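Local coordinates for protein shikimate dehydrogenase (NADP(+)) (Listeria monocytogenes, PDB 3TNL) that probably catalyses the reversible NADPH-linked reduction of 3-dehydroshikimate to shikimate on the route to chorismate, and binds NAD in this crystal form, at residues G140-L145 / C170-L175; A148-I153 / G279-N284; T245-P248 / M252-P255. All coordinates share one frame; numbering follows the deposited sequence. Where two conformers were deposited one is given.

Contact 1: G140-L145 / C170-L175; sequences GYMRAL and CIQAAL
Three successive folded torsions place the thioether of Met142 against Ala173. CG stands anti to the carbonyl carbon (chi1 -61°), and further bends at chi2 (-66°) and chi3 (-66°) curl the chain so that both SD and CE lie by the facing helix. The two helices, 137-147 and 164-175, belong to the Rossmann-type dinucleotide-binding domain: the first leads into strand 156-160, and the second follows that strand and leads into strand 180-185, forming a beta-alpha-beta crossover. Their backbones come close at this point, the CA atoms of Met142 and Ala173 being 7.1 Å apart. Contact is made by the methionine sulfur, which sits 4.0 Å from Ala173 CB and equally 4.0 Å from Ala173 CA, so it rests on the flank of the small residue as much as on its methyl. Beside it, the aliphatic root of Gln172 gives a looser approach, CG to Met142 CG at 4.4 Å. The amide end of Gln172 is engaged within its own surroundings, NE2 bonding Asp176 OD1, and no hydrogen bond joins the two segments. The interface is small, 106 Å² in all, and its contacts are van der Waals ones. Each helix also has a firm seat on the parallel sheet, since Tyr141 OH bonds Thr231 and Ser260 while Cys170 and Ala173 pack on strand 180-185; Met142 bridges from one helix to the other. Its terminal methyl completes the touch, CE lying 4.1 Å from Ala173 CA.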
loop_
_atom_site.group_PDB
_atom_site.type_symbol
_atom_site.label_atom_id
_atom_site.label_comp_id
_atom_site.label_asym_id
_atom_site.label_seq_id
_atom_site.Cartn_x
_atom_site.Cartn_y
_atom_site.Cartn_z
ATOM N N GLY B 140 0.332 16.022 20.074
ATOM C CA GLY B 140 -0.803 15.200 20.504
ATOM C C GLY B 140 -0.958 15.251 22.023
ATOM O O GLY B 140 -2.063 15.381 22.549
ATOM N N TYR B 141 0.172 15.164 22.716
ATOM C CA TYR B 141 0.187 15.241 24.179
ATOM C C TYR B 141 -0.365 16.586 24.669
ATOM O O TYR B 141 -1.246 16.640 25.523
ATOM C CB TYR B 141 1.617 15.000 24.712
ATOM C CG TYR B 141 1.687 15.111 26.220
ATOM C CD1 TYR B 141 1.386 14.009 27.032
ATOM C CD2 TYR B 141 2.036 16.292 26.825
ATOM C CE1 TYR B 141 1.388 14.111 28.402
ATOM C CE2 TYR B 141 2.061 16.418 28.201
ATOM C CZ TYR B 141 1.737 15.328 28.987
ATOM O OH TYR B 141 1.763 15.439 30.348
ATOM N N MET B 142 0.097 17.671 24.087
ATOM C CA MET B 142 -0.310 18.985 24.490
ATOM C C MET B 142 -1.787 19.236 24.191
ATOM O O MET B 142 -2.491 19.852 24.982
ATOM C CB MET B 142 0.593 20.038 23.843
ATOM C CG MET B 142 2.053 19.925 24.222
ATOM S SD MET B 142 2.430 20.266 25.959
ATOM C CE MET B 142 2.006 22.014 26.070
ATOM N N ARG B 143 -2.241 18.772 23.032
ATOM C CA ARG B 143 -3.625 18.964 22.644
ATOM C C ARG B 143 -4.534 18.218 23.580
ATOM O O ARG B 143 -5.587 18.738 23.993
ATOM C CB ARG B 143 -3.814 18.507 21.185
ATOM C CG ARG B 143 -5.234 18.666 20.659
ATOM C CD ARG B 143 -5.700 20.095 20.669
ATOM N NE ARG B 143 -7.034 20.207 20.074
ATOM C CZ ARG B 143 -7.286 20.304 18.765
ATOM N NH1 ARG B 143 -6.307 20.282 17.870
ATOM N NH2 ARG B 143 -8.539 20.413 18.345
ATOM N N ALA B 144 -4.141 16.995 23.948
ATOM C CA ALA B 144 -4.964 16.210 24.856
ATOM C C ALA B 144 -5.137 16.942 26.203
ATOM O O ALA B 144 -6.212 16.944 26.782
ATOM C CB ALA B 144 -4.340 14.809 25.051
ATOM N N LEU B 145 -4.088 17.579 26.697
ATOM C CA LEU B 145 -4.200 18.328 27.952
ATOM C C LEU B 145 -5.177 19.467 27.783
ATOM O O LEU B 145 -6.064 19.642 28.600
ATOM C CB LEU B 145 -2.847 18.871 28.400
ATOM C CG LEU B 145 -1.781 17.891 28.896
ATOM C CD1 LEU B 145 -0.493 18.663 29.154
ATOM C CD2 LEU B 145 -2.300 17.174 30.140
ATOM N N CYS B 170 8.834 17.131 25.901
ATOM C CA CYS B 170 9.607 18.247 26.493
ATOM C C CYS B 170 9.865 19.364 25.491
ATOM O O CYS B 170 9.643 20.539 25.808
ATOM C CB CYS B 170 10.933 17.784 27.057
ATOM S SG CYS B 170 10.846 16.799 28.564
ATOM N N ILE B 171 10.335 18.991 24.296
ATOM C CA ILE B 171 10.636 19.959 23.241
ATOM C C ILE B 171 9.382 20.696 22.854
ATOM O O ILE B 171 9.349 21.924 22.846
ATOM C CB ILE B 171 11.225 19.257 21.992
ATOM C CG1 ILE B 171 12.611 18.720 22.310
ATOM C CG2 ILE B 171 11.327 20.225 20.802
ATOM C CD1 ILE B 171 13.607 19.792 22.650
ATOM N N GLN B 172 8.331 19.949 22.573
ATOM C CA GLN B 172 7.056 20.590 22.137
ATOM C C GLN B 172 6.480 21.519 23.226
ATOM O O GLN B 172 6.007 22.627 22.950
ATOM C CB GLN B 172 5.970 19.598 21.702
ATOM C CG GLN B 172 4.917 20.293 20.885
ATOM C CD GLN B 172 5.473 20.782 19.545
ATOM O OE1 GLN B 172 5.971 19.983 18.751
ATOM N NE2 GLN B 172 5.401 22.094 19.300
ATOM N N ALA B 173 6.550 21.069 24.474
ATOM C CA ALA B 173 6.048 21.870 25.586
ATOM C C ALA B 173 6.820 23.191 25.631
ATOM O O ALA B 173 6.216 24.250 25.761
ATOM C CB ALA B 173 6.197 21.111 26.908
ATOM N N ALA B 174 8.148 23.132 25.480
ATOM C CA ALA B 174 8.992 24.343 25.484
ATOM C C ALA B 174 8.654 25.267 24.307
ATOM O O ALA B 174 8.535 26.491 24.488
ATOM C CB ALA B 174 10.438 23.982 25.437
ATOM N N LEU B 175 8.518 24.686 23.116
ATOM C CA LEU B 175 8.135 25.469 21.922
ATOM C C LEU B 175 6.748 26.088 22.089
ATOM O O LEU B 175 6.503 27.181 21.566
ATOM C CB LEU B 175 8.163 24.585 20.659
ATOM C CG LEU B 175 9.544 24.122 20.202
ATOM C CD1 LEU B 175 9.445 23.097 19.114
ATOM C CD2 LEU B 175 10.442 25.320 19.764
#

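Contact 2: A148-I153 / G279-N284; sequences AGHDII and GCQTLN
His150 and Gln281 pass each other at a slant, with CE1 of the imidazole 4.0 Å from Gln281 CB. The Gln281 amide is modelled 77° from the ring plane, but the side chain is disordered over two positions, so that angle is tentative; the contact is through CB. The ring has a carbonyl over one face and a water at its edge. Over the centre of that face lies Ala148 O, 3.8 Å above the plane. In the ring plane, NE2 is 2.8 Å from a water that also lies 2.8 Å from Thr282 O and donates to it. This water is the polar link between the segments, which share no direct hydrogen bond. A second, apolar meeting lies along the strand: Ala148 CB nestles against the fork of Leu283, 4.0 Å from CD2 and 4.2 Å from CD1. CG anti to the backbone N (chi1 -166°) carries the leucine branch toward Ala148, where both methyls come near CB. Gly149 ends helix 137-147 in a Schellman motif, its phi positive at 86°, and Asp151 OD1 then accepts the amide of Ile153 in an Asx turn. Strand 281-283 is the outermost strand of the parallel Rossmann sheet in this chain, its backbone paired with strand 258-261. Gln281 and Leu283 face the 148-153 loop, with Leu283 also on Leu145 of helix 137-147 and His150 on Ile258, whereas Thr282 points away to pack on helix 270-277.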
loop_
_atom_site.group_PDB
_atom_site.type_symbol
_atom_site.label_atom_id
_atom_site.label_comp_id
_atom_site.label_asym_id
_atom_site.label_seq_id
_atom_site.Cartn_x
_atom_site.Cartn_y
_atom_site.Cartn_z
ATOM N N ALA B 148 -8.778 18.416 27.716
ATOM C CA ALA B 148 -9.201 17.985 29.041
ATOM C C ALA B 148 -9.354 19.146 30.017
ATOM O O ALA B 148 -9.685 18.938 31.194
ATOM C CB ALA B 148 -8.167 16.953 29.603
ATOM N N GLY B 149 -9.096 20.363 29.551
ATOM C CA GLY B 149 -9.237 21.558 30.362
ATOM C C GLY B 149 -8.035 21.904 31.204
ATOM O O GLY B 149 -8.170 22.653 32.165
ATOM N N HIS B 150 -6.868 21.380 30.846
ATOM C CA HIS B 150 -5.649 21.654 31.598
ATOM C C HIS B 150 -4.783 22.653 30.882
ATOM O O HIS B 150 -4.309 22.395 29.770
ATOM C CB HIS B 150 -4.868 20.373 31.860
ATOM C CG HIS B 150 -5.675 19.326 32.543
ATOM N ND1 HIS B 150 -6.394 19.580 33.695
ATOM C CD2 HIS B 150 -5.876 18.020 32.250
ATOM C CE1 HIS B 150 -7.018 18.477 34.063
ATOM N NE2 HIS B 150 -6.725 17.516 33.204
ATOM N N ASP B 151 -4.551 23.782 31.531
ATOM C CA ASP B 151 -3.733 24.841 30.957
ATOM C C ASP B 151 -2.360 24.849 31.619
ATOM O O ASP B 151 -2.223 25.243 32.787
ATOM C CB ASP B 151 -4.402 26.211 31.133
ATOM C CG ASP B 151 -3.543 27.358 30.607
ATOM O OD1 ASP B 151 -2.693 27.144 29.711
ATOM O OD2 ASP B 151 -3.747 28.497 31.088
ATOM N N ILE B 152 -1.347 24.372 30.901
ATOM C CA ILE B 152 -0.005 24.341 31.448
ATOM C C ILE B 152 0.921 25.385 30.826
ATOM O O ILE B 152 2.108 25.450 31.156
ATOM C CB ILE B 152 0.623 22.904 31.381
ATOM C CG1 ILE B 152 1.037 22.526 29.948
ATOM C CG2 ILE B 152 -0.388 21.881 32.009
ATOM C CD1 ILE B 152 1.938 21.246 29.875
ATOM N N ILE B 153 0.411 26.197 29.901
ATOM C CA ILE B 153 1.240 27.197 29.246
ATOM C C ILE B 153 1.625 28.269 30.275
ATOM O O ILE B 153 0.797 28.699 31.071
ATOM C CB ILE B 153 0.495 27.818 28.029
ATOM C CG1 ILE B 153 0.015 26.710 27.071
ATOM C CG2 ILE B 153 1.368 28.838 27.309
ATOM C CD1 ILE B 153 1.071 25.751 26.603
ATOM N N GLY B 279 -6.226 13.116 45.581
ATOM C CA GLY B 279 -7.146 14.158 45.131
ATOM C C GLY B 279 -6.745 14.904 43.881
ATOM O O GLY B 279 -7.334 15.926 43.526
ATOM N N CYS B 280 -5.693 14.470 43.218
ATOM C CA CYS B 280 -5.265 15.157 42.042
ATOM C C CYS B 280 -6.132 14.953 40.823
ATOM O O CYS B 280 -6.908 14.003 40.761
ATOM C CB CYS B 280 -3.890 14.602 41.611
ATOM S SG CYS B 280 -2.591 14.544 42.864
ATOM N N GLN B 281 -6.036 15.879 39.867
ATOM C CA GLN B 281 -6.646 15.684 38.553
ATOM C C GLN B 281 -5.689 14.739 37.829
ATOM O O GLN B 281 -4.478 14.854 37.988
ATOM C CB GLN B 281 -6.678 16.991 37.762
ATOM C CG GLN B 281 -7.580 18.053 38.315
ATOM C CD GLN B 281 -8.954 17.988 37.756
ATOM O OE1 GLN B 281 -9.489 16.912 37.505
ATOM N NE2 GLN B 281 -9.556 19.154 37.544
ATOM N N THR B 282 -6.220 13.846 37.007
ATOM C CA THR B 282 -5.408 12.867 36.295
ATOM C C THR B 282 -5.803 12.713 34.839
ATOM O O THR B 282 -6.941 12.959 34.436
ATOM C CB THR B 282 -5.507 11.450 36.925
ATOM O OG1 THR B 282 -6.902 11.054 36.956
ATOM C CG2 THR B 282 -4.943 11.420 38.362
ATOM N N LEU B 283 -4.834 12.292 34.042
ATOM C CA LEU B 283 -5.093 12.006 32.663
ATOM C C LEU B 283 -4.114 10.951 32.172
ATOM O O LEU B 283 -2.894 11.101 32.318
ATOM C CB LEU B 283 -4.970 13.283 31.838
ATOM C CG LEU B 283 -5.535 13.189 30.427
ATOM C CD1 LEU B 283 -7.067 13.053 30.512
ATOM C CD2 LEU B 283 -5.109 14.424 29.604
ATOM N N ASN B 284 -4.628 9.899 31.554
ATOM C CA ASN B 284 -3.796 8.853 30.947
ATOM C C ASN B 284 -3.415 9.238 29.519
ATOM O O ASN B 284 -3.727 10.334 29.062
ATOM C CB ASN B 284 -4.440 7.436 31.032
ATOM C CG ASN B 284 -5.617 7.261 30.138
ATOM O OD1 ASN B 284 -5.800 8.003 29.157
ATOM N ND2 ASN B 284 -6.459 6.250 30.459
HETATM O O HOH W 1 -8.234 15.181 33.453
#

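Contact 3: T245-P248 / M252-P255; sequences TLLP and MLRP. With NAD (nicotinamide-adenine-dinucleotide), chain H.
The amide of Leu247 is held by the hydroxyl of Thr245, N to OG1 3.1 Å, with an almost straight N-H...O angle of 172°. This ST turn sets the backbone from which Leu247 faces segment 252-255. Here the isobutyl groups of Leu247 and Leu253 reach toward each other tip to tip, Leu247 CD2 lying 3.7 Å from Leu253 CD1, while the other pair of methyls, Leu247 CD1 and Leu253 CD2, follows at 4.0 Å. Next to them Met252 runs out fully extended beyond CG (chi2 179°, chi3 175°), a shape that carries its thioether along to Pro248. The two side chains cross at about a right angle: Met252 CE touches Pro248 CB at 3.9 Å, and SD is 3.9 Å from Pro248 CD, so the methionine end lies above one face of the proline ring, SD over the CG-CD edge and CE beyond CG. The segments belong to one long connection between strands 229-232 and 258-261 of the Rossmann-type domain, and their contact, with 182 Å² buried, closes a tight bend of that loop without a hydrogen bond across it. On the cofactor side, Leu246 belongs to the NAD pocket; its CD2 is 3.7 Å from C2A of the adenine, and its CD1 stands 3.9 Å from that same carbon. The cluster is walled by helix 270-277, whose Leu271 and Ile274 meet Leu247, and by helix 217-226, which supplies Leu220 to Pro248 and Arg221 to Met252. Past Leu253 the guanidinium of Arg254 turns to main-chain oxygens, NH1 bonding Ile224 O and NH2 bonding Ser227 O.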
loop_
_atom_site.group_PDB
_atom_site.type_symbol
_atom_site.label_atom_id
_atom_site.label_comp_id
_atom_site.label_asym_id
_atom_site.label_seq_id
_atom_site.Cartn_x
_atom_site.Cartn_y
_atom_site.Cartn_z
ATOM N N THR B 245 5.679 2.043 40.214
ATOM C CA THR B 245 5.710 3.479 40.062
ATOM C C THR B 245 7.100 4.041 40.392
ATOM O O THR B 245 7.850 3.423 41.139
ATOM C CB THR B 245 4.616 4.153 40.935
ATOM O OG1 THR B 245 4.615 5.553 40.663
ATOM C CG2 THR B 245 4.835 3.913 42.435
ATOM N N LEU B 246 7.433 5.174 39.770
ATOM C CA LEU B 246 8.631 5.948 40.109
ATOM C C LEU B 246 8.354 7.035 41.174
ATOM O O LEU B 246 9.270 7.681 41.622
ATOM C CB LEU B 246 9.212 6.597 38.877
ATOM C CG LEU B 246 9.751 5.619 37.822
ATOM C CD1 LEU B 246 10.188 6.377 36.562
ATOM C CD2 LEU B 246 10.881 4.698 38.380
ATOM N N LEU B 247 7.111 7.208 41.624
ATOM C CA LEU B 247 6.805 8.243 42.631
ATOM C C LEU B 247 7.258 7.748 44.006
ATOM O O LEU B 247 6.786 6.688 44.450
ATOM C CB LEU B 247 5.315 8.520 42.693
ATOM C CG LEU B 247 4.870 9.576 43.714
ATOM C CD1 LEU B 247 5.373 10.960 43.292
ATOM C CD2 LEU B 247 3.344 9.520 43.851
ATOM N N PRO B 248 8.134 8.504 44.699
ATOM C CA PRO B 248 8.606 8.012 45.986
ATOM C C PRO B 248 7.597 8.060 47.132
ATOM O O PRO B 248 7.573 7.172 47.961
ATOM C CB PRO B 248 9.818 8.934 46.295
ATOM C CG PRO B 248 10.266 9.407 44.990
ATOM C CD PRO B 248 9.018 9.578 44.190
ATOM N N MET B 252 4.179 13.912 48.123
ATOM C CA MET B 252 4.787 14.816 47.130
ATOM C C MET B 252 3.680 15.408 46.238
ATOM O O MET B 252 3.899 16.402 45.535
ATOM C CB MET B 252 5.856 14.142 46.249
ATOM C CG MET B 252 7.031 13.751 47.016
ATOM S SD MET B 252 8.219 12.965 45.950
ATOM C CE MET B 252 9.587 12.734 47.126
ATOM N N LEU B 253 2.479 14.820 46.279
ATOM C CA LEU B 253 1.352 15.269 45.470
ATOM C C LEU B 253 0.445 16.171 46.319
ATOM O O LEU B 253 0.580 16.228 47.543
ATOM C CB LEU B 253 0.586 14.055 44.940
ATOM C CG LEU B 253 1.387 12.944 44.274
ATOM C CD1 LEU B 253 0.448 11.863 43.686
ATOM C CD2 LEU B 253 2.232 13.487 43.178
ATOM N N ARG B 254 -0.459 16.896 45.660
ATOM C CA ARG B 254 -1.431 17.772 46.310
ATOM C C ARG B 254 -2.648 17.828 45.420
ATOM O O ARG B 254 -2.548 17.580 44.220
ATOM C CB ARG B 254 -0.876 19.165 46.560
ATOM C CG ARG B 254 -0.542 19.943 45.260
ATOM C CD ARG B 254 0.209 21.218 45.527
ATOM N NE ARG B 254 0.343 21.996 44.299
ATOM C CZ ARG B 254 1.228 21.745 43.335
ATOM N NH1 ARG B 254 2.041 20.704 43.418
ATOM N NH2 ARG B 254 1.223 22.530 42.267
ATOM N N PRO B 255 -3.809 18.213 45.977
ATOM C CA PRO B 255 -5.032 18.147 45.195
ATOM C C PRO B 255 -5.106 19.032 43.947
ATOM O O PRO B 255 -5.797 18.682 43.001
ATOM C CB PRO B 255 -6.106 18.521 46.210
ATOM C CG PRO B 255 -5.566 18.166 47.491
ATOM C CD PRO B 255 -4.094 18.444 47.399
HETATM P PA NAD H . 11.971 4.707 25.159
HETATM O O1A NAD H . 12.469 3.264 25.118
HETATM O O2A NAD H . 12.370 5.638 24.031
HETATM O O5B NAD H . 12.345 5.339 26.603
HETATM C C5B NAD H . 12.195 4.646 27.842
HETATM C C4B NAD H . 12.267 5.647 29.001
HETATM O O4B NAD H . 11.880 4.985 30.216
HETATM C C3B NAD H . 13.683 6.107 29.286
HETATM O O3B NAD H . 13.614 7.448 29.834
HETATM C C2B NAD H . 14.191 5.169 30.355
HETATM O O2B NAD H . 15.190 5.746 31.186
HETATM C C1B NAD H . 12.930 4.933 31.158
HETATM N N9A NAD H . 12.846 3.681 31.920
HETATM C C8A NAD H . 12.605 2.458 31.391
HETATM N N7A NAD H . 12.523 1.551 32.386
HETATM C C5A NAD H . 12.693 2.173 33.579
HETATM C C6A NAD H . 12.715 1.822 34.914
HETATM N N6A NAD H . 12.511 0.554 35.285
HETATM N N1A NAD H . 12.886 2.770 35.861
HETATM C C2A NAD H . 13.089 4.066 35.516
HETATM N N3A NAD H . 13.086 4.490 34.232
HETATM C C4A NAD H . 12.891 3.589 33.244
HETATM O O3 NAD H . 10.380 4.601 25.279
HETATM P PN NAD H . 9.281 5.607 24.676
HETATM O O1N NAD H . 8.988 5.312 23.226
HETATM O O2N NAD H . 9.601 7.036 25.117
HETATM O O5D NAD H . 7.927 5.140 25.416
HETATM C C5D NAD H . 7.831 5.292 26.828
HETATM C C4D NAD H . 6.370 5.043 27.145
HETATM O O4D NAD H . 5.557 5.960 26.391
HETATM C C3D NAD H . 5.938 3.647 26.725
HETATM O O3D NAD H . 5.205 3.058 27.804
HETATM C C2D NAD H . 5.048 3.870 25.514
HETATM O O2D NAD H . 4.063 2.827 25.336
HETATM C C1D NAD H . 4.451 5.237 25.821
HETATM N N1N NAD H . 3.978 6.017 24.675
HETATM C C2N NAD H . 2.696 6.425 24.634
HETATM C C3N NAD H . 2.224 7.184 23.568
HETATM C C7N NAD H . 0.807 7.652 23.497
HETATM O O7N NAD H . 0.404 7.960 22.377
HETATM N N7N NAD H . 0.066 7.750 24.622
HETATM C C4N NAD H . 3.103 7.518 22.526
HETATM C C5N NAD H . 4.425 7.090 22.593
HETATM C C6N NAD H . 4.846 6.328 23.684
#

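How the contacts relate
From the N terminus, contact 1 opens first, on helix 137-147, and closes 25 residues later on helix 164-175, enclosing strand 156-160. Contact 2 opens inside that loop, just after the first helix, and closes only at strand 281-283, so the two cross. They also touch: Leu145 O probably accepts the amide of His150, and Ile152 CD1 lies 3.6 Å from Leu145 CD1. Contact 3, a short bend before strand 258-261, is nested within the loop of contact 2 and meets it where Cys280 packs on Leu253. Contacts 1 and 3 stay about 13 Å apart at their nearest atoms. Together they join two helices, the sheet's edge strand and the adenine-side loop.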